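Local coordinates for protein pyridoxine 4-oxidase (Mesorhizobium loti, PDB 4HA6) that probably oxidises pyridoxine to pyridoxal with molecular oxygen, using a bound FAD, as a member of the GMC oxidoreductase family, at residues A12-A17 with T194-W199; I31-E36 with R77-G82; S216-L221 with P257-R262. All coordinates share one frame; numbering follows the deposited sequence.

Contact 1 of 3, residues A12-A17 with T194-W199; sequences AGSLLA and TAADAW. With FAD (flavin-adenine dinucleotide), chain B.
Helix 11-20, the first helix of the Rossmann-type FAD-binding fold, carries its start to the cofactor's diphosphate and packs along the short helix 195-199. The two segments run almost parallel, 11° apart, with axes 8.4 Å from each other. Small residues suit such closeness. Ser14 CB meets Ala195 CB at 3.9 Å, while its OG rests against the backbone of Ala196 and hydrogen-bonds to Gly10 O, in the turn just before the helix, which satisfies the hydroxyl. One residue on, the packing turns aromatic. Leu15 has CG anti to the backbone N (chi1 -171°) and lies alongside Trp199, both side chains pointing the same way; its CD1 sits over the six-membered ring, 3.8 Å from the centroid, in a CH-pi contact. Thr194 and Asp197 close the start of helix 195-199 with a capping box: Asp197 N donates to Thr194 OG1 at 2.9 Å, and Thr194 N to Asp197 OD2 at 3.1 Å, reaching it from above the carboxylate plane. Trp43 holds that same OD2. At the head of the other helix, Ala12 N gives FAD O1P a nearly straight hydrogen bond of 3.1 Å, where the positive end of the helix dipole would probably favour the phosphate charge.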
# COMPACT_ATOMS: atom_id res chain seq x y z
N ALA A 12 8.71 -3.03 4.61
CA ALA A 12 9.21 -4.41 4.68
C ALA A 12 10.69 -4.47 5.06
O ALA A 12 11.12 -5.34 5.83
CB ALA A 12 9.02 -5.09 3.33
N GLY A 13 11.49 -3.55 4.49
CA GLY A 13 12.91 -3.49 4.78
C GLY A 13 13.20 -3.15 6.24
O GLY A 13 14.09 -3.73 6.84
N SER A 14 12.46 -2.19 6.80
CA SER A 14 12.71 -1.80 8.19
C SER A 14 12.45 -2.98 9.12
O SER A 14 13.26 -3.26 10.01
CB SER A 14 11.85 -0.61 8.59
OG SER A 14 12.17 0.53 7.82
N LEU A 15 11.34 -3.68 8.88
CA LEU A 15 10.97 -4.88 9.66
C LEU A 15 12.02 -5.97 9.56
O LEU A 15 12.31 -6.67 10.54
CB LEU A 15 9.61 -5.44 9.21
CG LEU A 15 8.97 -6.56 10.04
CD1 LEU A 15 7.44 -6.51 9.90
CD2 LEU A 15 9.50 -7.97 9.68
N LEU A 16 12.55 -6.16 8.36
CA LEU A 16 13.50 -7.24 8.11
C LEU A 16 14.85 -6.95 8.74
O LEU A 16 15.43 -7.82 9.39
CB LEU A 16 13.65 -7.51 6.61
CG LEU A 16 12.58 -8.40 5.99
CD1 LEU A 16 12.92 -8.71 4.53
CD2 LEU A 16 12.43 -9.68 6.77
N ALA A 17 15.36 -5.74 8.52
CA ALA A 17 16.61 -5.32 9.16
C ALA A 17 16.60 -5.64 10.67
O ALA A 17 17.56 -6.20 11.21
CB ALA A 17 16.83 -3.84 8.93
N THR A 194 5.87 4.75 12.44
CA THR A 194 6.21 4.12 11.17
C THR A 194 6.86 2.76 11.37
O THR A 194 7.14 2.35 12.49
CB THR A 194 7.19 4.98 10.37
OG1 THR A 194 8.48 4.95 10.99
CG2 THR A 194 6.70 6.41 10.32
N ALA A 195 7.10 2.08 10.26
CA ALA A 195 7.85 0.83 10.31
C ALA A 195 9.22 1.08 10.94
O ALA A 195 9.68 0.30 11.78
CB ALA A 195 8.01 0.25 8.91
N ALA A 196 9.85 2.19 10.54
CA ALA A 196 11.19 2.53 11.03
C ALA A 196 11.18 2.83 12.53
O ALA A 196 12.10 2.45 13.27
CB ALA A 196 11.77 3.70 10.23
N ASP A 197 10.13 3.53 12.97
CA ASP A 197 9.94 3.80 14.40
C ASP A 197 9.75 2.48 15.17
O ASP A 197 10.34 2.26 16.23
CB ASP A 197 8.69 4.68 14.60
CG ASP A 197 8.87 6.09 14.06
OD1 ASP A 197 10.02 6.57 14.00
OD2 ASP A 197 7.84 6.73 13.72
N ALA A 198 8.90 1.61 14.64
CA ALA A 198 8.53 0.40 15.36
C ALA A 198 9.67 -0.63 15.39
O ALA A 198 9.88 -1.29 16.40
CB ALA A 198 7.27 -0.21 14.73
N TRP A 199 10.39 -0.78 14.29
CA TRP A 199 11.36 -1.86 14.22
C TRP A 199 12.81 -1.41 14.34
O TRP A 199 13.62 -2.09 14.98
CB TRP A 199 11.17 -2.72 12.97
CG TRP A 199 10.04 -3.69 13.11
CD1 TRP A 199 10.08 -4.94 13.68
CD2 TRP A 199 8.70 -3.50 12.66
NE1 TRP A 199 8.83 -5.53 13.61
CE2 TRP A 199 7.96 -4.66 13.00
CE3 TRP A 199 8.03 -2.45 12.02
CZ2 TRP A 199 6.60 -4.79 12.72
CZ3 TRP A 199 6.68 -2.59 11.72
CH2 TRP A 199 5.99 -3.75 12.07
PA FAD B . 8.19 1.02 0.54
O1A FAD B . 7.71 1.18 1.98
O2A FAD B . 7.77 2.04 -0.47
O5B FAD B . 9.80 0.94 0.60
C5B FAD B . 10.66 1.02 -0.54
C4B FAD B . 11.98 1.56 -0.01
O4B FAD B . 13.09 1.14 -0.81
C3B FAD B . 11.98 3.09 -0.03
O3B FAD B . 12.50 3.51 1.25
C2B FAD B . 12.92 3.46 -1.17
O2B FAD B . 13.59 4.71 -0.91
C1B FAD B . 13.88 2.27 -1.21
N9A FAD B . 14.46 1.97 -2.55
C8A FAD B . 13.80 1.93 -3.73
N7A FAD B . 14.65 1.59 -4.74
C5A FAD B . 15.88 1.39 -4.21
C6A FAD B . 17.22 1.00 -4.72
N6A FAD B . 17.42 0.74 -6.05
N1A FAD B . 18.23 0.90 -3.81
C2A FAD B . 18.05 1.14 -2.50
N3A FAD B . 16.85 1.49 -1.98
C4A FAD B . 15.74 1.63 -2.76
N1 FAD B . -1.08 1.76 3.36
C2 FAD B . -1.93 1.48 4.37
O2 FAD B . -2.10 0.28 4.68
N3 FAD B . -2.62 2.43 5.03
C4 FAD B . -2.49 3.73 4.75
O4 FAD B . -3.15 4.61 5.36
C4X FAD B . -1.58 4.13 3.65
N5 FAD B . -1.41 5.41 3.28
C5X FAD B . -0.55 5.75 2.28
C6 FAD B . -0.37 7.08 1.92
C7 FAD B . 0.51 7.42 0.90
C7M FAD B . 0.70 8.87 0.53
C8 FAD B . 1.28 6.36 0.20
C8M FAD B . 2.23 6.73 -0.91
C9 FAD B . 1.11 5.02 0.55
C9A FAD B . 0.22 4.69 1.57
N10 FAD B . 0.03 3.34 1.93
C10 FAD B . -0.86 3.03 2.97
C1' FAD B . 0.77 2.28 1.23
C2' FAD B . 1.91 1.70 2.05
O2' FAD B . 2.67 2.76 2.65
C3' FAD B . 2.78 0.89 1.10
O3' FAD B . 1.94 -0.03 0.39
C4' FAD B . 3.87 0.14 1.84
O4' FAD B . 4.65 1.10 2.58
C5' FAD B . 4.76 -0.65 0.87
O5' FAD B . 5.98 -0.96 1.54
P FAD B . 7.17 -1.66 0.73
O1P FAD B . 8.20 -2.24 1.70
O2P FAD B . 6.59 -2.55 -0.35
O3P FAD B . 7.81 -0.42 -0.05

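Contact 2 of 3, residues I31-E36 with R77-G82; sequences IEAGEE and RGRLIG. With FAD (flavin-adenine dinucleotide), chain B.
Glu32 OE2 is gripped by two hydrogen bonds, one from FAD O2B at 2.6 Å and one from Gly34 N at 2.7 Å, the amide arriving 34° out of the carboxylate plane. OE1 is held as well, by FAD O3B at 2.9 Å and by Gly9 N. This is the acidic residue after the second strand of a Rossmann-type fold, whose two oxygens bind both hydroxyls of the adenosine ribose; so many donors would probably keep it ionised. Its CG lies anti to the backbone N (chi1 166°), and a bend at chi2 (57°) brings the carboxylate round to the sugar. Ile81 crosses the stem obliquely, its CD1 3.7 Å from Glu32 CB. On the far side of Ile81, Glu36 runs alongside, its OE1 paired with Arg205.

The two loops meet closely at Gly34, whose CA makes a CA-H...O contact with Arg79 O. A side chain on Gly34 would collide with Arg79 O and Leu80 N, so glycine suits the place. Beyond it, Ile81 N donates to Glu35 O at 3.1 Å from above the carbonyl plane, while Leu80 CB presses on the same oxygen. A water also bridges the two loops, accepting from Glu35 N at 2.9 Å and donating to Arg79 O at 2.6 Å.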
# COMPACT_ATOMS: atom_id res chain seq x y z
N ILE A 31 20.40 -1.38 2.82
CA ILE A 31 20.78 -0.32 1.86
C ILE A 31 19.56 0.50 1.44
O ILE A 31 18.66 -0.02 0.78
CB ILE A 31 21.47 -0.90 0.60
CG1 ILE A 31 22.63 -1.82 1.00
CG2 ILE A 31 21.96 0.23 -0.32
CD1 ILE A 31 23.35 -2.43 -0.19
N GLU A 32 19.55 1.78 1.84
CA GLU A 32 18.42 2.66 1.57
C GLU A 32 18.80 3.83 0.66
O GLU A 32 19.79 4.51 0.90
CB GLU A 32 17.83 3.21 2.89
CG GLU A 32 16.87 4.39 2.72
CD GLU A 32 15.68 4.07 1.82
OE1 GLU A 32 15.24 2.89 1.80
OE2 GLU A 32 15.19 5.00 1.12
N ALA A 33 18.00 4.06 -0.37
CA ALA A 33 18.25 5.14 -1.31
C ALA A 33 18.12 6.53 -0.65
O ALA A 33 18.83 7.47 -1.01
CB ALA A 33 17.31 5.02 -2.51
N GLY A 34 17.21 6.66 0.30
CA GLY A 34 16.95 7.96 0.90
C GLY A 34 17.82 8.26 2.11
O GLY A 34 18.73 7.50 2.44
N GLU A 35 17.53 9.38 2.76
CA GLU A 35 18.25 9.80 3.96
C GLU A 35 17.44 9.44 5.20
O GLU A 35 16.31 8.95 5.09
CB GLU A 35 18.49 11.31 3.94
CG GLU A 35 19.09 11.86 2.63
CD GLU A 35 20.54 11.46 2.41
OE1 GLU A 35 21.13 11.88 1.38
OE2 GLU A 35 21.11 10.74 3.26
N GLU A 36 18.02 9.65 6.38
CA GLU A 36 17.26 9.50 7.61
C GLU A 36 16.31 10.69 7.70
O GLU A 36 16.59 11.75 7.13
CB GLU A 36 18.19 9.44 8.83
CG GLU A 36 19.06 8.18 8.92
CD GLU A 36 18.31 6.97 9.46
OE1 GLU A 36 18.90 5.87 9.49
OE2 GLU A 36 17.13 7.12 9.86
N ARG A 77 5.83 8.22 -3.49
CA ARG A 77 6.48 7.07 -2.86
C ARG A 77 7.58 7.52 -1.90
O ARG A 77 8.34 8.45 -2.20
CB ARG A 77 7.07 6.13 -3.93
CG ARG A 77 6.04 5.26 -4.66
CD ARG A 77 5.49 4.15 -3.75
NE ARG A 77 4.09 4.37 -3.36
CZ ARG A 77 3.41 3.56 -2.56
NH1 ARG A 77 3.98 2.47 -2.07
NH2 ARG A 77 2.14 3.82 -2.27
N GLY A 78 7.68 6.87 -0.74
CA GLY A 78 8.71 7.19 0.22
C GLY A 78 10.13 6.93 -0.27
O GLY A 78 10.42 5.83 -0.77
N ARG A 79 11.01 7.93 -0.14
CA ARG A 79 12.45 7.80 -0.42
C ARG A 79 13.27 8.27 0.79
O ARG A 79 13.84 9.37 0.79
CB ARG A 79 12.87 8.59 -1.66
CG ARG A 79 14.33 8.35 -2.09
CD ARG A 79 14.98 9.60 -2.70
NE ARG A 79 14.76 9.66 -4.14
CZ ARG A 79 14.04 10.60 -4.75
NH1 ARG A 79 13.48 11.59 -4.06
NH2 ARG A 79 13.88 10.55 -6.07
N LEU A 80 13.33 7.42 1.82
CA LEU A 80 14.00 7.72 3.09
C LEU A 80 13.78 6.52 4.00
O LEU A 80 12.95 5.64 3.68
CB LEU A 80 13.43 8.99 3.76
CG LEU A 80 12.05 8.99 4.42
CD1 LEU A 80 11.81 10.28 5.19
CD2 LEU A 80 10.93 8.75 3.40
N ILE A 81 14.52 6.45 5.10
CA ILE A 81 14.38 5.35 6.04
C ILE A 81 12.93 5.31 6.51
O ILE A 81 12.40 6.30 7.03
CB ILE A 81 15.37 5.47 7.22
CG1 ILE A 81 16.78 5.06 6.78
CG2 ILE A 81 14.93 4.62 8.40
CD1 ILE A 81 16.94 3.56 6.49
N GLY A 82 12.26 4.18 6.29
CA GLY A 82 10.85 4.06 6.62
C GLY A 82 9.98 4.02 5.38
O GLY A 82 8.82 3.57 5.44
PA FAD B . 8.19 1.02 0.54
O1A FAD B . 7.71 1.18 1.98
O2A FAD B . 7.77 2.04 -0.47
O5B FAD B . 9.80 0.94 0.60
C5B FAD B . 10.66 1.02 -0.54
C4B FAD B . 11.98 1.56 -0.01
O4B FAD B . 13.09 1.14 -0.81
C3B FAD B . 11.98 3.09 -0.03
O3B FAD B . 12.50 3.51 1.25
C2B FAD B . 12.92 3.46 -1.17
O2B FAD B . 13.59 4.71 -0.91
C1B FAD B . 13.88 2.27 -1.21
N9A FAD B . 14.46 1.97 -2.55
C8A FAD B . 13.80 1.93 -3.73
N7A FAD B . 14.65 1.59 -4.74
C5A FAD B . 15.88 1.39 -4.21
C6A FAD B . 17.22 1.00 -4.72
N6A FAD B . 17.42 0.74 -6.05
N1A FAD B . 18.23 0.90 -3.81
C2A FAD B . 18.05 1.14 -2.50
N3A FAD B . 16.85 1.49 -1.98
C4A FAD B . 15.74 1.63 -2.76
N1 FAD B . -1.08 1.76 3.36
C2 FAD B . -1.93 1.48 4.37
O2 FAD B . -2.10 0.28 4.68
N3 FAD B . -2.62 2.43 5.03
C4 FAD B . -2.49 3.73 4.75
O4 FAD B . -3.15 4.61 5.36
C4X FAD B . -1.58 4.13 3.65
N5 FAD B . -1.41 5.41 3.28
C5X FAD B . -0.55 5.75 2.28
C6 FAD B . -0.37 7.08 1.92
C7 FAD B . 0.51 7.42 0.90
C7M FAD B . 0.70 8.87 0.53
C8 FAD B . 1.28 6.36 0.20
C8M FAD B . 2.23 6.73 -0.91
C9 FAD B . 1.11 5.02 0.55
C9A FAD B . 0.22 4.69 1.57
N10 FAD B . 0.03 3.34 1.93
C10 FAD B . -0.86 3.03 2.97
C1' FAD B . 0.77 2.28 1.23
C2' FAD B . 1.91 1.70 2.05
O2' FAD B . 2.67 2.76 2.65
C3' FAD B . 2.78 0.89 1.10
O3' FAD B . 1.94 -0.03 0.39
C4' FAD B . 3.87 0.14 1.84
O4' FAD B . 4.65 1.10 2.58
C5' FAD B . 4.76 -0.65 0.87
O5' FAD B . 5.98 -0.96 1.54
P FAD B . 7.17 -1.66 0.73
O1P FAD B . 8.20 -2.24 1.70
O2P FAD B . 6.59 -2.55 -0.35
O3P FAD B . 7.81 -0.42 -0.05
O HOH W 1 15.33 11.07 2.00

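Contact 3 of 3, residues S216-L221 with P257-R262; sequences SRVRRL and PALLMR. With FAD (flavin-adenine dinucleotide), chain B.
Strand 217-221 and helix 257-262 cross at -48°, their axes approaching to 6.9 Å. The strand is irregular at Arg219, where phi/psi of -98/-40° and the pairing of both Arg219 and Arg220 with the backbone of Glu232 fit a classic beta bulge. Both arginines start out away from the helix, though Arg220 CG still brushes Arg262 O, and Glu232 forms salt bridges with both.

Val218 reads the adenine with its backbone: its N donates to FAD N1A at 3.0 Å, and its O accepts from FAD N6A at 2.9 Å. A hydrophobic residue suits this place because the polar work falls to the main chain, leaving its CG1 to meet Leu259 CD2 at 3.8 Å. Arg262 points at the strand from the last turn of the helix. Bent at chi3, it offers an edge of its guanidinium to two successive carbonyls. NE takes a lone pair of Arg219 O, in the carbonyl plane, in a nearly straight bond of 2.8 Å. NH2 reaches Val218 O at 2.9 Å, but this bond is weak, for its hydrogen points askew. An alanine here would remove both bonds and would probably loosen the bulged strand that presents Val218 to the adenine.

Leu259 has CG anti to the backbone N, which extends it toward the strand; its CD1 touches Arg219 O at 3.4 Å, and its CD2 also meets Leu221 CD2. Leu221 CD1 lies 4.0 Å from Leu260 CD2, the two side chains crossing obliquely.

Strand 217-224 is an outer strand of a three-stranded antiparallel sheet, and Val218 and Leu221 also rest on Leu231 of the adjoining strand 227-235. Helix 252-262 follows strand 246-249 of the parallel Rossmann sheet, where Leu259 packs on Leu249 and on Val7 of strand 4-7.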
# COMPACT_ATOMS: atom_id res chain seq x y z
N SER A 216 22.07 5.65 -0.59
CA SER A 216 22.74 4.69 -1.48
C SER A 216 21.72 3.89 -2.31
O SER A 216 20.88 3.18 -1.76
CB SER A 216 23.59 3.74 -0.65
OG SER A 216 24.43 4.46 0.23
N ARG A 217 21.84 3.98 -3.64
CA ARG A 217 20.94 3.28 -4.55
C ARG A 217 21.58 2.04 -5.17
O ARG A 217 22.63 2.14 -5.81
CB ARG A 217 20.55 4.20 -5.70
CG ARG A 217 19.33 5.02 -5.44
CD ARG A 217 19.10 5.99 -6.57
NE ARG A 217 18.60 7.27 -6.06
CZ ARG A 217 17.59 7.93 -6.58
NH1 ARG A 217 16.96 7.44 -7.64
NH2 ARG A 217 17.21 9.09 -6.05
N VAL A 218 20.93 0.89 -5.00
CA VAL A 218 21.39 -0.33 -5.67
C VAL A 218 20.97 -0.25 -7.13
O VAL A 218 19.77 -0.13 -7.43
CB VAL A 218 20.81 -1.60 -5.03
CG1 VAL A 218 21.28 -2.83 -5.80
CG2 VAL A 218 21.25 -1.70 -3.57
N ARG A 219 21.95 -0.30 -8.04
CA ARG A 219 21.70 -0.08 -9.47
C ARG A 219 21.54 -1.38 -10.23
O ARG A 219 20.71 -1.48 -11.12
CB ARG A 219 22.83 0.78 -10.09
CG ARG A 219 22.74 0.95 -11.61
CD ARG A 219 23.56 2.14 -12.14
NE ARG A 219 25.00 1.94 -11.96
CZ ARG A 219 25.92 2.89 -12.14
NH1 ARG A 219 25.56 4.12 -12.50
NH2 ARG A 219 27.22 2.62 -11.96
N ARG A 220 22.38 -2.37 -9.88
CA ARG A 220 22.35 -3.67 -10.54
C ARG A 220 22.73 -4.77 -9.55
O ARG A 220 23.53 -4.54 -8.63
CB ARG A 220 23.36 -3.71 -11.70
CG ARG A 220 23.07 -2.75 -12.86
CD ARG A 220 24.13 -2.85 -13.98
NE ARG A 220 25.30 -1.99 -13.75
CZ ARG A 220 25.94 -1.32 -14.71
NH1 ARG A 220 25.51 -1.38 -15.97
NH2 ARG A 220 26.99 -0.57 -14.42
N LEU A 221 22.16 -5.96 -9.75
CA LEU A 221 22.61 -7.16 -9.06
C LEU A 221 23.48 -7.90 -10.06
O LEU A 221 23.10 -8.05 -11.22
CB LEU A 221 21.43 -8.06 -8.69
CG LEU A 221 20.30 -7.37 -7.94
CD1 LEU A 221 19.09 -8.27 -7.85
CD2 LEU A 221 20.80 -6.97 -6.57
N PRO A 257 10.87 -4.40 -9.25
CA PRO A 257 10.98 -4.87 -10.64
C PRO A 257 12.00 -4.06 -11.45
O PRO A 257 12.70 -4.63 -12.30
CB PRO A 257 9.56 -4.66 -11.20
CG PRO A 257 8.90 -3.67 -10.31
CD PRO A 257 9.51 -3.92 -8.94
N ALA A 258 12.10 -2.75 -11.20
CA ALA A 258 13.06 -1.94 -11.94
C ALA A 258 14.49 -2.42 -11.72
O ALA A 258 15.29 -2.48 -12.66
CB ALA A 258 12.93 -0.46 -11.57
N LEU A 259 14.83 -2.75 -10.47
CA LEU A 259 16.17 -3.23 -10.17
C LEU A 259 16.43 -4.52 -10.91
O LEU A 259 17.52 -4.72 -11.46
CB LEU A 259 16.36 -3.44 -8.67
CG LEU A 259 17.70 -4.07 -8.26
CD1 LEU A 259 18.90 -3.30 -8.86
CD2 LEU A 259 17.81 -4.15 -6.74
N LEU A 260 15.44 -5.41 -10.92
CA LEU A 260 15.60 -6.69 -11.61
C LEU A 260 15.82 -6.47 -13.12
O LEU A 260 16.72 -7.09 -13.72
CB LEU A 260 14.42 -7.63 -11.33
CG LEU A 260 14.29 -8.07 -9.86
CD1 LEU A 260 12.97 -8.78 -9.62
CD2 LEU A 260 15.46 -8.97 -9.43
N MET A 261 15.05 -5.56 -13.71
CA MET A 261 15.20 -5.30 -15.15
C MET A 261 16.55 -4.65 -15.49
O MET A 261 17.23 -5.07 -16.44
CB MET A 261 14.01 -4.49 -15.69
CG MET A 261 12.67 -5.23 -15.59
SD MET A 261 11.28 -4.30 -16.33
CE MET A 261 10.68 -3.32 -14.93
N ARG A 262 16.96 -3.64 -14.71
CA ARG A 262 18.30 -3.04 -14.84
C ARG A 262 19.41 -4.10 -14.76
O ARG A 262 20.48 -3.91 -15.34
CB ARG A 262 18.54 -1.95 -13.78
CG ARG A 262 17.89 -0.59 -14.09
CD ARG A 262 18.41 0.54 -13.19
NE ARG A 262 18.54 0.13 -11.78
CZ ARG A 262 17.60 0.31 -10.85
NH1 ARG A 262 16.45 0.90 -11.16
NH2 ARG A 262 17.81 -0.10 -9.60
PA FAD B . 8.19 1.02 0.54
O1A FAD B . 7.71 1.18 1.98
O2A FAD B . 7.77 2.04 -0.47
O5B FAD B . 9.80 0.94 0.60
C5B FAD B . 10.66 1.02 -0.54
C4B FAD B . 11.98 1.56 -0.01
O4B FAD B . 13.09 1.14 -0.81
C3B FAD B . 11.98 3.09 -0.03
O3B FAD B . 12.50 3.51 1.25
C2B FAD B . 12.92 3.46 -1.17
O2B FAD B . 13.59 4.71 -0.91
C1B FAD B . 13.88 2.27 -1.21
N9A FAD B . 14.46 1.97 -2.55
C8A FAD B . 13.80 1.93 -3.73
N7A FAD B . 14.65 1.59 -4.74
C5A FAD B . 15.88 1.39 -4.21
C6A FAD B . 17.22 1.00 -4.72
N6A FAD B . 17.42 0.74 -6.05
N1A FAD B . 18.23 0.90 -3.81
C2A FAD B . 18.05 1.14 -2.50
N3A FAD B . 16.85 1.49 -1.98
C4A FAD B . 15.74 1.63 -2.76
N1 FAD B . -1.08 1.76 3.36
C2 FAD B . -1.93 1.48 4.37
O2 FAD B . -2.10 0.28 4.68
N3 FAD B . -2.62 2.43 5.03
C4 FAD B . -2.49 3.73 4.75
O4 FAD B . -3.15 4.61 5.36
C4X FAD B . -1.58 4.13 3.65
N5 FAD B . -1.41 5.41 3.28
C5X FAD B . -0.55 5.75 2.28
C6 FAD B . -0.37 7.08 1.92
C7 FAD B . 0.51 7.42 0.90
C7M FAD B . 0.70 8.87 0.53
C8 FAD B . 1.28 6.36 0.20
C8M FAD B . 2.23 6.73 -0.91
C9 FAD B . 1.11 5.02 0.55
C9A FAD B . 0.22 4.69 1.57
N10 FAD B . 0.03 3.34 1.93
C10 FAD B . -0.86 3.03 2.97
C1' FAD B . 0.77 2.28 1.23
C2' FAD B . 1.91 1.70 2.05
O2' FAD B . 2.67 2.76 2.65
C3' FAD B . 2.78 0.89 1.10
O3' FAD B . 1.94 -0.03 0.39
C4' FAD B . 3.87 0.14 1.84
O4' FAD B . 4.65 1.10 2.58
C5' FAD B . 4.76 -0.65 0.87
O5' FAD B . 5.98 -0.96 1.54
P FAD B . 7.17 -1.66 0.73
O1P FAD B . 8.20 -2.24 1.70
O2P FAD B . 6.59 -2.55 -0.35
O3P FAD B . 7.81 -0.42 -0.05

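The three contacts follow the FAD from its diphosphate (contact 1) through the adenosine ribose (contact 2) to the adenine (contact 3), and none of their residues belongs to the pyridoxamine pocket. Contact 2 is the middle piece, its centre about 12 Å from that of contact 1 and about 15 Å from that of contact 3; it is nested within the chain loop that contact 1 closes. Ala196 CB packs on Gly82 CA at 3.7 Å. Toward contact 3, Glu32 O and Ser216 N, 3.0 Å apart, probably hydrogen-bond, and Ala33 CB lies on Arg217 CG. Contacts 1 and 3 do not touch, their nearest atoms being about 12 Å apart, and share the cofactor instead.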